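Local coordinates for putative nitrate transport protein (Thermoplasma volcanium, PDB 3MST) that is of uncertain function but probably takes part in solute transport, perhaps of nitrate, at residues Phe32-Ile37 with Ile172-Gln177. Residues are numbered along the deposited sequence; the frame is centred on the assembly and turned at random. Where two conformers were deposited one is given.
Sequences FPLLVI and IEAYEQ. With EDO (1,2-ethanediol), chain I.
The short helix 32-36 and the segment 172-177 of helix 169-184 cross at 80°, their axes 8.2 Å apart, with P33 and Y175 facing each other where the backbones come nearest (CA to CA 5.6 Å). P33 sets the CB-CG-CD edge of its tilted ring over one face of the Y175 ring in a CH-pi contact: its CB sits 3.8 Å from the ring centroid and only 5° off the normal, while its CG reaches toward the hydroxyl end, 3.5 Å from Y175 CZ. Y175 swings its ring under the proline by setting CG anti to the backbone N (chi1 -159°). The phenol oxygen, beneath P33 CD, is hydrogen-bonded to the carbonyl of V30, just ahead of helix 32-36, which ties down the far end of the ring. L34 runs across the tyrosine at about a right angle; its CG is 3.9 Å from Y175 CD2, and its CD2 methyl lies against the A174-Y175 backbone and the A174 CB. In the lobe built on the six-stranded mixed sheet, helix 32-36, in the crossover between parallel strands 22-24 and 45-47, thus packs on the helix that follows strand 160-164; the two mixed sheets are consistent with a two-lobed, type II periplasmic-binding-protein-like fold. V76 of strand 71-77 touches Y175 from the sheet. At the other end, I37, just past the helix, directs CD1 to within 3.5 Å of A174 O and also against Q177 CB. Q177 is exposed, and its amide OE1 accepts hydrogen bonds from both hydroxyls of a 1,2-ethanediol, probably a crystallisation additive, 2.8 Å from each of O1 and O2.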
ATOM      1  N   PHE A  32      -0.075  -3.406   8.013  1.00  9.19           N
ATOM      2  CA  PHE A  32       0.528  -3.138   9.306  1.00  8.94           C
ATOM      3  C   PHE A  32      -0.509  -2.920  10.407  1.00  9.63           C
ATOM      4  O   PHE A  32      -0.281  -3.409  11.526  1.00  9.38           O
ATOM      5  CB  PHE A  32       1.505  -1.985   9.233  1.00  9.86           C
ATOM      6  CG  PHE A  32       2.740  -2.252   8.359  1.00  8.59           C
ATOM      7  CD1 PHE A  32       3.011  -3.493   7.803  1.00  9.67           C
ATOM      8  CD2 PHE A  32       3.583  -1.191   8.134  1.00 10.02           C
ATOM      9  CE1 PHE A  32       4.178  -3.652   7.009  1.00 10.13           C
ATOM     10  CE2 PHE A  32       4.727  -1.311   7.357  1.00 10.02           C
ATOM     11  CZ  PHE A  32       5.010  -2.543   6.784  1.00  9.80           C
ATOM     12  N   PRO A  33      -1.629  -2.221  10.163  1.00  8.68           N
ATOM     13  CA  PRO A  33      -2.605  -2.043  11.233  1.00  9.58           C
ATOM     14  C   PRO A  33      -3.166  -3.358  11.744  1.00  9.84           C
ATOM     15  O   PRO A  33      -3.516  -3.429  12.956  1.00 12.20           O
ATOM     16  CB  PRO A  33      -3.683  -1.156  10.591  1.00  9.96           C
ATOM     17  CG  PRO A  33      -2.877  -0.328   9.590  1.00  9.86           C
ATOM     18  CD  PRO A  33      -1.972  -1.402   8.997  1.00  8.41           C
ATOM     19  N   LEU A  34      -3.272  -4.394  10.917  1.00  9.06           N
ATOM     20  CA  LEU A  34      -3.775  -5.696  11.397  1.00  9.17           C
ATOM     21  C   LEU A  34      -2.650  -6.518  12.019  1.00 10.32           C
ATOM     22  O   LEU A  34      -2.898  -7.251  12.999  1.00 11.71           O
ATOM     23  CB  LEU A  34      -4.503  -6.456  10.296  1.00  9.90           C
ATOM     24  CG  LEU A  34      -5.764  -5.691   9.819  1.00 10.37           C
ATOM     25  CD1 LEU A  34      -6.460  -6.481   8.665  1.00 12.46           C
ATOM     26  CD2 LEU A  34      -6.756  -5.379  10.953  1.00 12.15           C
ATOM     27  N   LEU A  35      -1.393  -6.378  11.571  1.00  9.41           N
ATOM     28  CA  LEU A  35      -0.286  -7.086  12.185  1.00 11.24           C
ATOM     29  C   LEU A  35      -0.148  -6.701  13.626  1.00 11.13           C
ATOM     30  O   LEU A  35       0.107  -7.549  14.472  1.00 12.17           O
ATOM     31  CB  LEU A  35       1.062  -6.806  11.495  1.00 11.56           C
ATOM     32  CG  LEU A  35       1.217  -7.322  10.060  1.00 10.95           C
ATOM     33  CD1 LEU A  35       2.624  -7.030   9.584  1.00 12.53           C
ATOM     34  CD2 LEU A  35       0.943  -8.852   9.933  1.00 13.60           C
ATOM     35  N   VAL A  36      -0.266  -5.426  13.921  1.00 10.30           N
ATOM     36  CA  VAL A  36       0.105  -4.953  15.258  1.00 11.16           C
ATOM     37  C   VAL A  36      -0.864  -5.423  16.321  1.00 12.45           C
ATOM     38  O   VAL A  36      -0.466  -5.540  17.491  1.00 13.94           O
ATOM     39  CB  VAL A  36       0.330  -3.437  15.332  1.00 11.89           C
ATOM     40  CG1 VAL A  36       1.556  -3.060  14.487  1.00 12.04           C
ATOM     41  CG2 VAL A  36      -0.906  -2.582  14.945  1.00 12.62           C
ATOM     42  N   ILE A  37      -2.127  -5.642  15.957  1.00 11.37           N
ATOM     43  CA  ILE A  37      -3.148  -6.113  16.918  1.00 11.70           C
ATOM     44  C   ILE A  37      -3.680  -7.500  16.542  1.00 11.59           C
ATOM     45  O   ILE A  37      -4.782  -7.892  16.957  1.00 11.74           O
ATOM     46  CB  ILE A  37      -4.287  -5.101  17.100  1.00 11.99           C
ATOM     47  CG1 ILE A  37      -5.003  -4.807  15.769  1.00 11.85           C
ATOM     48  CG2 ILE A  37      -3.785  -3.844  17.818  1.00 14.16           C
ATOM     49  CD1 ILE A  37      -6.338  -4.105  15.978  1.00 14.75           C
ATOM     50  N   ILE A 172     -12.981  -3.406   8.819  1.00 11.78           N
ATOM     51  CA  ILE A 172     -12.761  -1.973   8.846  1.00 12.57           C
ATOM     52  C   ILE A 172     -12.521  -1.467  10.260  1.00 12.39           C
ATOM     53  O   ILE A 172     -11.593  -0.692  10.509  1.00 12.65           O
ATOM     54  CB  ILE A 172     -13.940  -1.149   8.182  1.00 12.36           C
ATOM     55  CG1 ILE A 172     -14.096  -1.511   6.698  1.00 13.17           C
ATOM     56  CG2 ILE A 172     -13.681   0.344   8.353  1.00 15.94           C
ATOM     57  CD1 ILE A 172     -15.300  -1.002   6.009  1.00 15.44           C
ATOM     58  N   GLU A 173     -13.379  -1.919  11.176  0.50 13.04           N
ATOM     59  CA  GLU A 173     -13.302  -1.515  12.556  0.50 14.08           C
ATOM     60  C   GLU A 173     -11.973  -1.931  13.184  0.50 12.41           C
ATOM     61  O   GLU A 173     -11.324  -1.120  13.854  0.50 13.32           O
ATOM     62  CB  GLU A 173     -14.520  -2.072  13.316  0.50 15.62           C
ATOM     63  CG  GLU A 173     -15.818  -1.392  12.867  0.50 17.13           C
ATOM     64  CD  GLU A 173     -17.089  -2.143  13.211  0.50 22.43           C
ATOM     65  OE1 GLU A 173     -17.011  -3.222  13.847  0.50 25.82           O
ATOM     66  OE2 GLU A 173     -18.180  -1.643  12.816  0.50 25.16           O
ATOM     67  N   ALA A 174     -11.561  -3.174  12.952  1.00 11.90           N
ATOM     68  CA  ALA A 174     -10.264  -3.679  13.445  1.00 11.47           C
ATOM     69  C   ALA A 174      -9.126  -2.855  12.856  1.00 11.72           C
ATOM     70  O   ALA A 174      -8.176  -2.485  13.545  1.00 12.01           O
ATOM     71  CB  ALA A 174     -10.087  -5.149  13.153  1.00 11.99           C
ATOM     72  N   TYR A 175      -9.237  -2.546  11.576  1.00 11.39           N
ATOM     73  CA  TYR A 175      -8.194  -1.792  10.905  1.00 11.58           C
ATOM     74  C   TYR A 175      -7.994  -0.414  11.556  1.00 11.26           C
ATOM     75  O   TYR A 175      -6.862   0.006  11.821  1.00 11.38           O
ATOM     76  CB  TYR A 175      -8.512  -1.675   9.414  1.00 10.89           C
ATOM     77  CG  TYR A 175      -7.332  -1.374   8.535  1.00  9.28           C
ATOM     78  CD1 TYR A 175      -6.947  -0.055   8.292  1.00 10.48           C
ATOM     79  CD2 TYR A 175      -6.606  -2.393   7.976  1.00  9.74           C
ATOM     80  CE1 TYR A 175      -5.865   0.227   7.483  1.00 10.48           C
ATOM     81  CE2 TYR A 175      -5.476  -2.140   7.152  1.00  8.90           C
ATOM     82  CZ  TYR A 175      -5.138  -0.818   6.941  1.00 10.07           C
ATOM     83  OH  TYR A 175      -4.051  -0.548   6.128  1.00  9.83           O
ATOM     84  N   GLU A 176      -9.100   0.296  11.832  0.50 12.09           N
ATOM     85  CA  GLU A 176      -9.039   1.575  12.547  0.50 13.03           C
ATOM     86  C   GLU A 176      -8.381   1.419  13.919  0.50 11.89           C
ATOM     87  O   GLU A 176      -7.583   2.271  14.322  0.50 14.06           O
ATOM     88  CB  GLU A 176     -10.445   2.170  12.716  0.50 13.43           C
ATOM     89  CG  GLU A 176     -11.203   2.403  11.420  0.50 12.93           C
ATOM     90  CD  GLU A 176     -10.747   3.638  10.640  0.50 17.29           C
ATOM     91  OE1 GLU A 176      -9.625   4.143  10.857  0.50 20.16           O
ATOM     92  OE2 GLU A 176     -11.533   4.121   9.793  0.50 18.27           O
ATOM     93  N   GLN A 177      -8.742   0.354  14.644  1.00 12.24           N
ATOM     94  CA  GLN A 177      -8.125   0.089  15.962  1.00 13.08           C
ATOM     95  C   GLN A 177      -6.617  -0.069  15.801  1.00 13.22           C
ATOM     96  O   GLN A 177      -5.825   0.473  16.608  1.00 13.47           O
ATOM     97  CB  GLN A 177      -8.752  -1.124  16.664  1.00 15.91           C
ATOM     98  CG  GLN A 177     -10.221  -0.903  17.128  1.00 22.29           C
ATOM     99  CD  GLN A 177     -10.835  -2.193  17.652  1.00 33.66           C
ATOM    100  OE1 GLN A 177     -10.218  -3.266  17.553  1.00 42.07           O
ATOM    101  NE2 GLN A 177     -12.051  -2.106  18.200  1.00 38.16           N
TER
HETATM  102  C1  EDO I 233     -11.758  -6.183  16.721  1.00 44.83           C
HETATM  103  O1  EDO I 233     -12.167  -4.865  16.348  1.00 43.25           O
HETATM  104  C2  EDO I 233     -10.262  -6.222  17.039  1.00 46.79           C
HETATM  105  O2  EDO I 233     -10.004  -5.875  18.405  1.00 51.06           O